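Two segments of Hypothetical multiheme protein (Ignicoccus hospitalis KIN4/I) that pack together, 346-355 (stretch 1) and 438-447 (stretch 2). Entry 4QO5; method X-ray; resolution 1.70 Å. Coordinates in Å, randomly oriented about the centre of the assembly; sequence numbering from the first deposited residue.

Stretch 1 346-355: ALAKQGLTIA
Stretch 2 438-447: TVLLLKAWQS

The polar centre of this contact is one side chain, Gln 446, reaching from a helix into the segment Gly 351 to Ile 354, which follows the helix of stretch 1 and runs into a 3-10 segment. Its amide NE2 donates to Thr 353 OG1 at 3.2 Å, with an N-H...acceptor angle of 141°, while its OE1 accepts from Ile 354 N at 3.3 Å and 146°. Both ends of the carboxamide are therefore used. OE1 also lies 3.0 Å from Thr 353 N. To reach them, Gln 446 takes chi1 t (-168°), chi2 p (78°) and chi3 51°, and Thr 353 turns OG1 inward with chi1 p although its CA-to-CB bond points away.

The receiving backbone follows a helix that includes Ala 346 to Ala 348. Leu 347 O accepts from Gln 350 N at 3.1 Å and from Leu 352 N at 3.0 Å, and between them Gly 351 sits at phi/psi 99/-4, where a CB would jam against the carbonyl O of Gln 350. Leu 352 follows at -92/77, Thr 353 at -79/-9, and Ile 354 (-60/-38) and Ala 355 (-56/-23) are in a 3-10 segment. Leu 352 and Gln 446 set the register, their CA atoms 6.4 Å apart.

The second stretch is a helix already under way at Thr 438, with phi/psi near -65/-39 from Thr 438 to Gln 446 and i to i-4 bonds such as Gln 446 N to Leu 442 O at 2.9 Å. Val 439, Leu 442, Lys 443 and Gln 446 meet Leu 352 (m, t), whose end comes nearer than its sideways CA-to-CB bond suggests: CD1 is 3.8 Å from Val 439 CG1, and CD2 is 3.6 Å from Lys 443 CG. Leu 442 (m, t) points toward stretch 1, its CD1 4.0 Å from Leu 347 CD1 and its CD2 4.1 Å from Ile 354 CG2. Ile 354 (m, t) sends CD1 to within 3.5 Å of Trp 445 CB. In all, 480 Å² is buried between the stretches, both sides summed.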

# COMPACT_ATOMS: atom_id res chain seq x y z
N ALA A 346 34.06 -3.15 -29.37
CA ALA A 346 34.41 -2.19 -28.33
C ALA A 346 34.42 -2.85 -26.95
O ALA A 346 35.29 -2.56 -26.13
CB ALA A 346 33.45 -1.00 -28.35
N LEU A 347 33.46 -3.73 -26.71
CA LEU A 347 33.42 -4.47 -25.45
C LEU A 347 34.63 -5.41 -25.31
O LEU A 347 35.23 -5.51 -24.23
CB LEU A 347 32.11 -5.26 -25.32
CG LEU A 347 30.88 -4.42 -25.00
CD1 LEU A 347 29.60 -5.23 -25.12
CD2 LEU A 347 30.99 -3.80 -23.62
N ALA A 348 35.00 -6.07 -26.40
CA ALA A 348 36.10 -7.03 -26.38
C ALA A 348 37.45 -6.34 -26.21
O ALA A 348 38.40 -6.94 -25.71
CB ALA A 348 36.08 -7.88 -27.64
N LYS A 349 37.52 -5.08 -26.63
CA LYS A 349 38.75 -4.31 -26.49
C LYS A 349 39.00 -3.96 -25.03
O LYS A 349 40.13 -3.68 -24.63
CB LYS A 349 38.68 -3.04 -27.34
N GLN A 350 37.93 -3.97 -24.23
CA GLN A 350 38.04 -3.68 -22.81
C GLN A 350 38.06 -4.97 -21.98
O GLN A 350 38.00 -4.91 -20.75
CB GLN A 350 36.90 -2.77 -22.36
N GLY A 351 38.13 -6.12 -22.64
CA GLY A 351 38.27 -7.39 -21.96
C GLY A 351 36.99 -8.18 -21.78
O GLY A 351 37.01 -9.30 -21.27
N LEU A 352 35.87 -7.59 -22.18
CA LEU A 352 34.58 -8.28 -22.12
C LEU A 352 34.31 -9.00 -23.43
O LEU A 352 33.51 -8.55 -24.25
CB LEU A 352 33.46 -7.29 -21.81
CG LEU A 352 33.61 -6.56 -20.48
CD1 LEU A 352 32.49 -5.56 -20.28
CD2 LEU A 352 33.66 -7.55 -19.33
N THR A 353 34.97 -10.14 -23.61
CA THR A 353 34.93 -10.88 -24.87
C THR A 353 33.66 -11.71 -25.04
O THR A 353 33.41 -12.26 -26.11
CB THR A 353 36.14 -11.81 -25.00
OG1 THR A 353 36.23 -12.64 -23.83
CG2 THR A 353 37.42 -11.00 -25.12
N ILE A 354 32.87 -11.80 -23.97
CA ILE A 354 31.63 -12.56 -24.01
C ILE A 354 30.65 -12.04 -25.06
O ILE A 354 29.97 -12.81 -25.73
CB ILE A 354 30.95 -12.59 -22.61
CG1 ILE A 354 31.70 -13.56 -21.71
CG2 ILE A 354 29.49 -12.99 -22.71
CD1 ILE A 354 30.88 -14.05 -20.55
N ALA A 355 30.61 -10.72 -25.22
CA ALA A 355 29.71 -10.09 -26.19
C ALA A 355 29.92 -10.62 -27.61
O ALA A 355 29.02 -10.54 -28.44
CB ALA A 355 29.87 -8.59 -26.15
N THR A 438 23.74 -3.87 -17.37
CA THR A 438 23.95 -4.96 -18.32
C THR A 438 25.45 -5.21 -18.53
O THR A 438 25.90 -6.36 -18.61
CB THR A 438 23.25 -4.69 -19.67
OG1 THR A 438 21.83 -4.55 -19.45
CG2 THR A 438 23.50 -5.83 -20.64
N VAL A 439 26.23 -4.14 -18.60
CA VAL A 439 27.68 -4.27 -18.75
C VAL A 439 28.30 -4.85 -17.48
O VAL A 439 29.26 -5.63 -17.55
CB VAL A 439 28.35 -2.93 -19.15
CG1 VAL A 439 29.87 -3.05 -19.10
CG2 VAL A 439 27.90 -2.53 -20.54
N LEU A 440 27.79 -4.46 -16.32
CA LEU A 440 28.23 -5.06 -15.06
C LEU A 440 27.94 -6.57 -15.05
O LEU A 440 28.75 -7.36 -14.57
CB LEU A 440 27.57 -4.38 -13.85
CG LEU A 440 27.99 -2.92 -13.62
CD1 LEU A 440 27.12 -2.26 -12.57
CD2 LEU A 440 29.45 -2.84 -13.23
N LEU A 441 26.80 -6.96 -15.59
CA LEU A 441 26.50 -8.39 -15.68
C LEU A 441 27.48 -9.12 -16.60
O LEU A 441 27.92 -10.23 -16.29
CB LEU A 441 25.06 -8.64 -16.12
CG LEU A 441 24.68 -10.13 -16.10
CD1 LEU A 441 24.97 -10.76 -14.73
CD2 LEU A 441 23.23 -10.29 -16.44
N LEU A 442 27.83 -8.51 -17.73
CA LEU A 442 28.84 -9.09 -18.61
C LEU A 442 30.18 -9.25 -17.89
O LEU A 442 30.90 -10.21 -18.12
CB LEU A 442 29.02 -8.25 -19.88
CG LEU A 442 27.84 -8.23 -20.86
CD1 LEU A 442 28.11 -7.26 -22.01
CD2 LEU A 442 27.56 -9.62 -21.40
N LYS A 443 30.50 -8.31 -17.00
CA LYS A 443 31.70 -8.43 -16.18
C LYS A 443 31.60 -9.59 -15.19
O LYS A 443 32.57 -10.30 -14.93
CB LYS A 443 31.99 -7.13 -15.43
CG LYS A 443 32.39 -5.98 -16.33
CD LYS A 443 32.83 -4.75 -15.53
CE LYS A 443 33.45 -3.70 -16.46
NZ LYS A 443 33.50 -2.34 -15.85
N ALA A 444 30.41 -9.78 -14.63
CA ALA A 444 30.17 -10.89 -13.70
C ALA A 444 30.35 -12.23 -14.40
O ALA A 444 30.92 -13.17 -13.83
CB ALA A 444 28.78 -10.79 -13.11
N TRP A 445 29.87 -12.33 -15.63
CA TRP A 445 30.01 -13.57 -16.38
C TRP A 445 31.47 -13.78 -16.80
O TRP A 445 31.98 -14.89 -16.74
CB TRP A 445 29.11 -13.56 -17.61
CG TRP A 445 27.66 -13.72 -17.32
CD1 TRP A 445 27.09 -14.36 -16.25
CD2 TRP A 445 26.58 -13.23 -18.11
NE1 TRP A 445 25.72 -14.29 -16.33
CE2 TRP A 445 25.38 -13.61 -17.47
CE3 TRP A 445 26.50 -12.52 -19.32
CZ2 TRP A 445 24.12 -13.29 -17.98
CZ3 TRP A 445 25.25 -12.20 -19.83
CH2 TRP A 445 24.08 -12.58 -19.16
N GLN A 446 32.13 -12.70 -17.19
CA GLN A 446 33.53 -12.75 -17.60
C GLN A 446 34.47 -13.18 -16.48
O GLN A 446 35.46 -13.86 -16.73
CB GLN A 446 33.97 -11.38 -18.13
CG GLN A 446 35.30 -11.39 -18.85
CD GLN A 446 35.19 -11.93 -20.26
OE1 GLN A 446 34.35 -11.50 -21.05
NE2 GLN A 446 36.06 -12.88 -20.60
N SER A 447 34.16 -12.78 -15.25
CA SER A 447 35.05 -13.02 -14.12
C SER A 447 34.73 -14.32 -13.40
O SER A 447 35.48 -14.75 -12.52
CB SER A 447 34.99 -11.85 -13.14
OG SER A 447 33.80 -11.88 -12.37